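Carbonic anhydrase (PDB 5ZTP) probably catalyses the reversible hydration of carbon dioxide to bicarbonate in a cold-adapted yeast, as a beta-class carbonic anhydrase. Local coordinates at residues 32-38 / 82-88; 64-68 / 124-128; 130-134 / 154-158. All blocks are in the same frame, centred on the assembly; numbering follows the deposited sequence.

Overall arrangement
After two N-terminal helices comes strand 33-38, and contact 1 closes when the chain returns at 82-88 to lie beside it, having run through strand 56-61 and helix 66-79. Contact 2 starts inside that loop, at the head of helix 66-79, and closes well beyond it at 124-128, so contacts 1 and 2 cross; Cys38 CB lies 3.6 Å from Gly64 N where they touch. Contact 3 follows in series, packing the start of helix 130-143 on strand 152-158. That strand extends the sheet of contact 1: Val87 N is 2.7 Å from Ser154 O. Phe127 of contact 2 rests against Ser133 of contact 3, and so lies between Arg65 and helix 130-143.

Contact 1 of 3, residues 32-38 / 82-88; sequences RVAIVGC and TREVIVI
Strands 33-38 and 84-88 run parallel, 4.5 Å apart at 10°, paired Val33-Glu84, Ala34-Val85, Ile35-Ile86, Val36-Val87 and Gly37-Ile88. The backbone ladder consists of Ala34 N to Glu84 O (2.8 Å), Ile86 N to Ala34 O (3.0 Å), Val36 N to Ile86 O (2.8 Å), Ile88 N to Val36 O (2.7 Å) and Cys38 N to Ile88 O (3.0 Å). It starts raggedly: Arg32 O takes weak bonds from both Arg83 N and Glu84 N, each 3.1 Å, just after the cis peptide preceding Thr82. These are central strands in the parallel part of a beta-class carbonic anhydrase's mixed sheet, and helix 66-79 crosses over strand 33-38 to join strands 56-61 and 84-90. Apolar contacts line both faces. Ile35 (m, m) sets CD1 3.8 Å from Ile86 CB and CG2 3.9 Å from Ile88 CD1, on the face where Leu8 of the second subunit meets Ile86; on the other, beneath helix 66-79, Val36 CG2 meets Val85 CG1 at 3.9 Å. Glu84 bonds Tyr3 N of the second subunit; Arg83 CD covers one face of the Arg32 guanidinium, 3.6 Å from Arg32 CZ, the like charges unbonded. Cys38 (t) ends the strand beside Cys93.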
loop_
_atom_site.group_PDB
_atom_site.type_symbol
_atom_site.label_atom_id
_atom_site.label_comp_id
_atom_site.label_asym_id
_atom_site.label_seq_id
_atom_site.Cartn_x
_atom_site.Cartn_y
_atom_site.Cartn_z
ATOM N N ARG A 32 14.281 -5.163 -7.662
ATOM C CA ARG A 32 13.494 -4.817 -8.830
ATOM C C ARG A 32 12.101 -5.433 -8.754
ATOM O O ARG A 32 11.575 -5.939 -9.738
ATOM C CB ARG A 32 14.236 -5.268 -10.084
ATOM C CG ARG A 32 15.724 -4.976 -10.013
ATOM C CD ARG A 32 16.501 -5.814 -10.997
ATOM N NE ARG A 32 16.433 -5.222 -12.312
ATOM C CZ ARG A 32 16.676 -5.876 -13.428
ATOM N NH1 ARG A 32 16.998 -7.168 -13.420
ATOM N NH2 ARG A 32 16.583 -5.231 -14.571
ATOM N N VAL A 33 11.508 -5.371 -7.570
ATOM C CA VAL A 33 10.262 -6.058 -7.279
ATOM C C VAL A 33 9.248 -5.062 -6.766
ATOM O O VAL A 33 9.582 -4.185 -5.944
ATOM C CB VAL A 33 10.421 -7.115 -6.167
ATOM C CG1 VAL A 33 9.127 -7.903 -5.990
ATOM C CG2 VAL A 33 11.559 -8.073 -6.462
ATOM N N ALA A 34 8.008 -5.233 -7.228
ATOM C CA ALA A 34 6.905 -4.490 -6.696
ATOM C C ALA A 34 5.950 -5.485 -6.099
ATOM O O ALA A 34 5.466 -6.373 -6.791
ATOM C CB ALA A 34 6.235 -3.710 -7.788
ATOM N N ILE A 35 5.705 -5.365 -4.803
ATOM C CA ILE A 35 4.703 -6.206 -4.136
ATOM C C ILE A 35 3.351 -5.529 -4.276
ATOM O O ILE A 35 3.239 -4.330 -4.034
ATOM C CB ILE A 35 4.992 -6.404 -2.616
ATOM C CG1 ILE A 35 6.366 -7.068 -2.372
ATOM C CG2 ILE A 35 3.880 -7.194 -1.948
ATOM C CD1 ILE A 35 6.726 -8.227 -3.287
ATOM N N VAL A 36 2.327 -6.283 -4.652
ATOM C CA VAL A 36 0.980 -5.742 -4.640
ATOM C C VAL A 36 0.144 -6.571 -3.694
ATOM O O VAL A 36 -0.263 -7.676 -4.031
ATOM C CB VAL A 36 0.340 -5.744 -6.026
ATOM C CG1 VAL A 36 -1.075 -5.181 -5.933
ATOM C CG2 VAL A 36 1.208 -4.943 -6.988
ATOM N N GLY A 37 -0.107 -6.040 -2.500
ATOM C CA GLY A 37 -0.740 -6.823 -1.443
ATOM C C GLY A 37 -1.946 -6.135 -0.855
ATOM O O GLY A 37 -2.052 -4.914 -0.838
ATOM N N CYS A 38 -2.865 -6.922 -0.338
ATOM C CA CYS A 38 -3.934 -6.327 0.387
ATOM C C CYS A 38 -3.426 -5.576 1.601
ATOM O O CYS A 38 -2.365 -5.892 2.108
ATOM C CB CYS A 38 -4.888 -7.372 0.859
ATOM S SG CYS A 38 -6.239 -6.558 1.740
ATOM N N THR A 82 11.788 -1.930 -12.212
ATOM C CA THR A 82 11.253 -3.034 -11.434
ATOM C C THR A 82 10.675 -3.852 -12.575
ATOM O O THR A 82 9.897 -3.362 -13.375
ATOM C CB THR A 82 10.111 -2.737 -10.395
ATOM O OG1 THR A 82 8.821 -2.591 -11.029
ATOM C CG2 THR A 82 10.424 -1.575 -9.537
ATOM N N ARG A 83 11.086 -5.089 -12.684
ATOM C CA ARG A 83 10.578 -5.921 -13.748
ATOM C C ARG A 83 10.004 -7.177 -13.138
ATOM O O ARG A 83 9.829 -8.205 -13.827
ATOM C CB ARG A 83 11.644 -6.194 -14.812
ATOM C CG ARG A 83 13.071 -6.212 -14.320
ATOM C CD ARG A 83 13.344 -7.118 -13.101
ATOM N NE ARG A 83 13.125 -8.571 -12.973
ATOM C CZ ARG A 83 13.227 -9.504 -13.902
ATOM N NH1 ARG A 83 13.049 -10.758 -13.509
ATOM N NH2 ARG A 83 13.456 -9.212 -15.182
ATOM N N GLU A 84 9.659 -7.062 -11.847
ATOM C CA GLU A 84 8.898 -8.095 -11.175
ATOM C C GLU A 84 7.753 -7.543 -10.368
ATOM O O GLU A 84 7.896 -6.560 -9.640
ATOM C CB GLU A 84 9.799 -8.938 -10.285
ATOM C CG GLU A 84 9.032 -9.979 -9.485
ATOM C CD GLU A 84 9.878 -11.128 -9.018
ATOM O OE1 GLU A 84 11.125 -11.001 -9.001
ATOM O OE2 GLU A 84 9.260 -12.158 -8.672
ATOM N N VAL A 85 6.614 -8.217 -10.505
ATOM C CA VAL A 85 5.450 -8.000 -9.650
ATOM C C VAL A 85 5.041 -9.283 -8.971
ATOM O O VAL A 85 4.740 -10.273 -9.631
ATOM C CB VAL A 85 4.237 -7.496 -10.463
ATOM C CG1 VAL A 85 3.019 -7.257 -9.559
ATOM C CG2 VAL A 85 4.624 -6.234 -11.233
ATOM N N ILE A 86 5.002 -9.251 -7.650
ATOM C CA ILE A 86 4.334 -10.295 -6.873
ATOM C C ILE A 86 2.997 -9.791 -6.285
ATOM O O ILE A 86 3.000 -8.830 -5.494
ATOM C CB ILE A 86 5.218 -10.728 -5.711
ATOM C CG1 ILE A 86 6.634 -11.052 -6.209
ATOM C CG2 ILE A 86 4.583 -11.900 -4.979
ATOM C CD1 ILE A 86 7.595 -11.505 -5.118
ATOM N N VAL A 87 1.868 -10.419 -6.678
ATOM C CA VAL A 87 0.509 -10.099 -6.123
ATOM C C VAL A 87 0.216 -10.960 -4.903
ATOM O O VAL A 87 0.426 -12.160 -4.920
ATOM C CB VAL A 87 -0.660 -10.285 -7.151
ATOM C CG1 VAL A 87 -2.013 -10.139 -6.484
ATOM C CG2 VAL A 87 -0.610 -9.259 -8.254
ATOM N N ILE A 88 -0.262 -10.347 -3.839
ATOM C CA ILE A 88 -0.671 -11.111 -2.674
ATOM C C ILE A 88 -2.058 -10.689 -2.237
ATOM O O ILE A 88 -2.263 -9.565 -1.731
ATOM C CB ILE A 88 0.279 -10.949 -1.474
ATOM C CG1 ILE A 88 1.746 -11.221 -1.890
ATOM C CG2 ILE A 88 -0.154 -11.881 -0.346
ATOM C CD1 ILE A 88 2.784 -10.751 -0.878
#

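Contact 2 of 3, residues 64-68 / 124-128; sequences GRASD and CLEFP
Arg65, just ahead of helix 66-79, reaches out to the irregular segment 124-128. Its chi1 and chi2 are both m, chi3 is near -116° and chi4 near 122°, which brings NE to Leu125 O for a 3.0 Å hydrogen bond at 155°. Leu125 has left-handed backbone angles (70/34); its side chain, chi1 m with chi2 near 12° and so between wells, lies over the helix start, CB 3.9 Å from Arg65 CG, CG 4.0 Å from Ser67 OG and CD2 4.0 Å from Asp68 CB. The contact thus joins the N-terminal end of a crossover helix to the loop leading into helix 130-143, whose Asp137 forms a salt bridge with Arg65 NH1. Phe127 takes chi1 p (48°), placing CD2 3.5 Å from Arg65 NE. Glu126 points away and bonds Ser100. The CA atoms of Arg65 and Leu125 are 7.3 Å apart. The contact borders the second subunit, whose Arg71 packs on Arg65 and Leu125 and forms a salt bridge with Asp68.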
loop_
_atom_site.group_PDB
_atom_site.type_symbol
_atom_site.label_atom_id
_atom_site.label_comp_id
_atom_site.label_asym_id
_atom_site.label_seq_id
_atom_site.Cartn_x
_atom_site.Cartn_y
_atom_site.Cartn_z
ATOM N N GLY A 64 -5.882 -5.637 -2.133
ATOM C CA GLY A 64 -4.654 -5.922 -2.833
ATOM C C GLY A 64 -4.872 -5.928 -4.334
ATOM O O GLY A 64 -4.259 -6.717 -5.061
ATOM N N ARG A 65 -5.709 -5.015 -4.811
ATOM C CA ARG A 65 -6.165 -5.060 -6.191
ATOM C C ARG A 65 -5.234 -4.347 -7.147
ATOM O O ARG A 65 -4.866 -3.201 -6.934
ATOM C CB ARG A 65 -7.589 -4.470 -6.321
ATOM C CG ARG A 65 -8.622 -5.156 -5.465
ATOM C CD ARG A 65 -8.718 -6.629 -5.842
ATOM N NE ARG A 65 -10.038 -6.993 -6.394
ATOM C CZ ARG A 65 -10.271 -7.530 -7.595
ATOM N NH1 ARG A 65 -9.274 -7.781 -8.445
ATOM N NH2 ARG A 65 -11.538 -7.802 -7.943
ATOM N N ALA A 66 -4.921 -5.054 -8.233
ATOM C CA ALA A 66 -4.029 -4.592 -9.302
ATOM C C ALA A 66 -4.481 -3.287 -9.911
ATOM O O ALA A 66 -3.652 -2.382 -10.074
ATOM C CB ALA A 66 -3.906 -5.646 -10.399
ATOM N N SER A 67 -5.767 -3.190 -10.271
ATOM C CA SER A 67 -6.276 -2.005 -11.008
ATOM C C SER A 67 -5.961 -0.774 -10.216
ATOM O O SER A 67 -5.482 0.208 -10.761
ATOM C CB SER A 67 -7.803 -2.060 -11.276
ATOM O OG SER A 67 -8.608 -2.086 -10.088
ATOM N N ASP A 68 -6.207 -0.864 -8.913
ATOM C CA ASP A 68 -5.985 0.244 -7.984
ATOM C C ASP A 68 -4.521 0.600 -7.842
ATOM O O ASP A 68 -4.183 1.747 -7.680
ATOM C CB ASP A 68 -6.527 -0.120 -6.602
ATOM C CG ASP A 68 -6.718 1.076 -5.741
ATOM O OD1 ASP A 68 -6.988 2.154 -6.278
ATOM O OD2 ASP A 68 -6.607 0.959 -4.522
ATOM N N CYS A 124 -15.626 -0.242 -5.171
ATOM C CA CYS A 124 -14.907 -0.869 -4.072
ATOM C C CYS A 124 -13.962 -1.982 -4.493
ATOM O O CYS A 124 -12.973 -2.221 -3.806
ATOM C CB CYS A 124 -15.869 -1.378 -3.018
ATOM S SG CYS A 124 -16.863 -0.037 -2.333
ATOM N N LEU A 125 -14.258 -2.665 -5.605
ATOM C CA LEU A 125 -13.394 -3.737 -6.108
ATOM C C LEU A 125 -13.409 -5.011 -5.200
ATOM O O LEU A 125 -12.416 -5.731 -5.094
ATOM C CB LEU A 125 -11.949 -3.246 -6.287
ATOM C CG LEU A 125 -11.384 -2.127 -7.185
ATOM C CD1 LEU A 125 -12.449 -1.260 -7.774
ATOM C CD2 LEU A 125 -10.344 -1.309 -6.461
ATOM N N GLU A 126 -14.564 -5.296 -4.587
ATOM C CA GLU A 126 -14.828 -6.543 -3.860
ATOM C C GLU A 126 -14.656 -7.784 -4.752
ATOM O O GLU A 126 -14.616 -7.700 -5.978
ATOM C CB GLU A 126 -16.238 -6.485 -3.248
ATOM C CG GLU A 126 -17.404 -6.609 -4.233
ATOM C CD GLU A 126 -17.962 -5.298 -4.709
ATOM O OE1 GLU A 126 -17.251 -4.285 -4.664
ATOM O OE2 GLU A 126 -19.138 -5.307 -5.128
ATOM N N PHE A 127 -14.510 -8.935 -4.116
ATOM C CA PHE A 127 -14.442 -10.190 -4.837
ATOM C C PHE A 127 -15.079 -11.299 -4.027
ATOM O O PHE A 127 -15.100 -11.255 -2.792
ATOM C CB PHE A 127 -13.002 -10.577 -5.246
ATOM C CG PHE A 127 -11.957 -10.468 -4.131
ATOM C CD1 PHE A 127 -11.691 -11.556 -3.273
ATOM C CD2 PHE A 127 -11.203 -9.300 -3.970
ATOM C CE1 PHE A 127 -10.737 -11.459 -2.264
ATOM C CE2 PHE A 127 -10.253 -9.204 -2.965
ATOM C CZ PHE A 127 -10.013 -10.285 -2.116
ATOM N N PRO A 128 -15.625 -12.297 -4.731
ATOM C CA PRO A 128 -16.231 -13.404 -4.043
ATOM C C PRO A 128 -15.227 -14.540 -3.752
ATOM O O PRO A 128 -15.480 -15.369 -2.903
ATOM C CB PRO A 128 -17.319 -13.830 -5.035
ATOM C CG PRO A 128 -16.687 -13.605 -6.377
ATOM C CD PRO A 128 -15.780 -12.419 -6.203
#

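Contact 3 of 3, residues 130-134 / 154-158; sequences VDESI and SGYRY
The first turn of helix 130-143 lies over strand 154-158, their axes 8.5 Å apart and nearly antiparallel at 161°. On the strand, Ser154 points away from the helix and uses its backbone to bond Val85 and Val87 of the neighbouring strand. Gly155 comes next, its CA 5.8 Å from that of Ile134. Ile134 (m, t) sets CG2 3.6 Å from Gly155 CA, and an ideal CB on Gly155 would fall only 2.5 Å from that methyl, so a side chain here would clash with the helix. This is the helix-on-strand packing of a beta-alpha-beta crossover: strand 84-90 leads, through a long excursion, to helix 130-143, which returns the chain to strand 152-158, parallel to and beside strand 84-90. Tyr156 turns its side chain from the helix to pack on Ile86 and on Ala4 of the second subunit, but its carbonyl O is 3.5 Å from Ile134 CD1. That methyl also lies 3.6 Å from Arg157 N and 3.9 Å from Arg157 CB. Arg157 (t, t, p) reaches out beside the N-terminal end of the helix, its CG 4.1 Å from Val130 CG1, and grips Asp131 (m) in a salt bridge: NH1 is 2.7 Å from OD2 and donates to OD1 at 3.0 Å, while NE pairs with Glu159. Tyr158 points away, against Ile88 of its own chain and Phe19 of the second subunit.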
loop_
_atom_site.group_PDB
_atom_site.type_symbol
_atom_site.label_atom_id
_atom_site.label_comp_id
_atom_site.label_asym_id
_atom_site.label_seq_id
_atom_site.Cartn_x
_atom_site.Cartn_y
_atom_site.Cartn_z
ATOM N N VAL A 130 -11.016 -15.763 -3.251
ATOM C CA VAL A 130 -9.667 -15.282 -3.007
ATOM C C VAL A 130 -8.764 -15.665 -4.145
ATOM O O VAL A 130 -7.991 -14.855 -4.611
ATOM C CB VAL A 130 -9.084 -15.817 -1.709
ATOM C CG1 VAL A 130 -7.608 -15.470 -1.600
ATOM C CG2 VAL A 130 -9.864 -15.266 -0.529
ATOM N N ASP A 131 -8.849 -16.901 -4.600
ATOM C CA ASP A 131 -7.922 -17.366 -5.623
ATOM C C ASP A 131 -8.254 -16.817 -7.023
ATOM O O ASP A 131 -7.368 -16.331 -7.754
ATOM C CB ASP A 131 -7.861 -18.884 -5.583
ATOM C CG ASP A 131 -7.153 -19.397 -4.340
ATOM O OD1 ASP A 131 -7.361 -18.872 -3.237
ATOM O OD2 ASP A 131 -6.348 -20.322 -4.471
ATOM N N GLU A 132 -9.532 -16.842 -7.385
ATOM C CA GLU A 132 -9.953 -16.213 -8.654
ATOM C C GLU A 132 -9.576 -14.720 -8.709
ATOM O O GLU A 132 -9.276 -14.218 -9.783
ATOM C CB GLU A 132 -11.458 -16.427 -8.991
ATOM C CG GLU A 132 -11.757 -17.276 -10.246
ATOM C CD GLU A 132 -10.895 -18.529 -10.440
ATOM O OE1 GLU A 132 -10.614 -19.280 -9.468
ATOM O OE2 GLU A 132 -10.494 -18.775 -11.601
ATOM N N SER A 133 -9.574 -14.027 -7.565
ATOM C CA SER A 133 -9.221 -12.615 -7.565
ATOM C C SER A 133 -7.737 -12.455 -7.851
ATOM O O SER A 133 -7.318 -11.445 -8.470
ATOM C CB SER A 133 -9.611 -11.925 -6.258
ATOM O OG SER A 133 -9.034 -12.565 -5.154
ATOM N N ILE A 134 -6.965 -13.468 -7.431
ATOM C CA ILE A 134 -5.525 -13.503 -7.678
ATOM C C ILE A 134 -5.277 -13.803 -9.136
ATOM O O ILE A 134 -4.595 -13.032 -9.818
ATOM C CB ILE A 134 -4.790 -14.527 -6.818
ATOM C CG1 ILE A 134 -4.853 -14.124 -5.355
ATOM C CG2 ILE A 134 -3.334 -14.597 -7.238
ATOM C CD1 ILE A 134 -4.488 -15.236 -4.404
ATOM N N SER A 154 3.596 -12.874 -10.718
ATOM C CA SER A 154 3.121 -14.025 -9.980
ATOM C C SER A 154 2.150 -13.571 -8.911
ATOM O O SER A 154 2.149 -12.425 -8.502
ATOM C CB SER A 154 4.285 -14.815 -9.356
ATOM O OG SER A 154 5.319 -13.982 -8.809
ATOM N N GLY A 155 1.309 -14.496 -8.476
ATOM C CA GLY A 155 0.250 -14.211 -7.523
ATOM C C GLY A 155 0.141 -15.302 -6.473
ATOM O O GLY A 155 0.149 -16.518 -6.792
ATOM N N TYR A 156 0.031 -14.854 -5.223
ATOM C CA TYR A 156 0.066 -15.719 -4.070
ATOM C C TYR A 156 -1.090 -15.409 -3.154
ATOM O O TYR A 156 -1.458 -14.242 -2.986
ATOM C CB TYR A 156 1.365 -15.508 -3.296
ATOM C CG TYR A 156 2.565 -16.031 -4.034
ATOM C CD1 TYR A 156 3.108 -15.314 -5.089
ATOM C CD2 TYR A 156 3.144 -17.259 -3.704
ATOM C CE1 TYR A 156 4.193 -15.804 -5.811
ATOM C CE2 TYR A 156 4.241 -17.740 -4.398
ATOM C CZ TYR A 156 4.764 -17.017 -5.464
ATOM O OH TYR A 156 5.834 -17.489 -6.206
ATOM N N ARG A 157 -1.662 -16.476 -2.592
ATOM C CA ARG A 157 -2.611 -16.412 -1.498
ATOM C C ARG A 157 -1.824 -16.444 -0.219
ATOM O O ARG A 157 -1.292 -17.488 0.156
ATOM C CB ARG A 157 -3.545 -17.629 -1.515
ATOM C CG ARG A 157 -4.436 -17.754 -0.267
ATOM C CD ARG A 157 -5.435 -18.886 -0.417
ATOM N NE ARG A 157 -4.729 -20.155 -0.375
ATOM C CZ ARG A 157 -5.009 -21.224 -1.114
ATOM N NH1 ARG A 157 -6.009 -21.222 -1.993
ATOM N NH2 ARG A 157 -4.265 -22.311 -0.975
ATOM N N TYR A 158 -1.754 -15.320 0.465
ATOM C CA TYR A 158 -1.317 -15.346 1.845
ATOM C C TYR A 158 -2.385 -15.995 2.719
ATOM O O TYR A 158 -3.527 -15.549 2.705
ATOM C CB TYR A 158 -1.029 -13.941 2.367
ATOM C CG TYR A 158 -0.553 -13.939 3.798
ATOM C CD1 TYR A 158 0.736 -14.343 4.133
ATOM C CD2 TYR A 158 -1.393 -13.557 4.813
ATOM C CE1 TYR A 158 1.167 -14.358 5.439
ATOM C CE2 TYR A 158 -0.966 -13.571 6.120
ATOM C CZ TYR A 158 0.311 -13.972 6.422
ATOM O OH TYR A 158 0.686 -13.963 7.744
#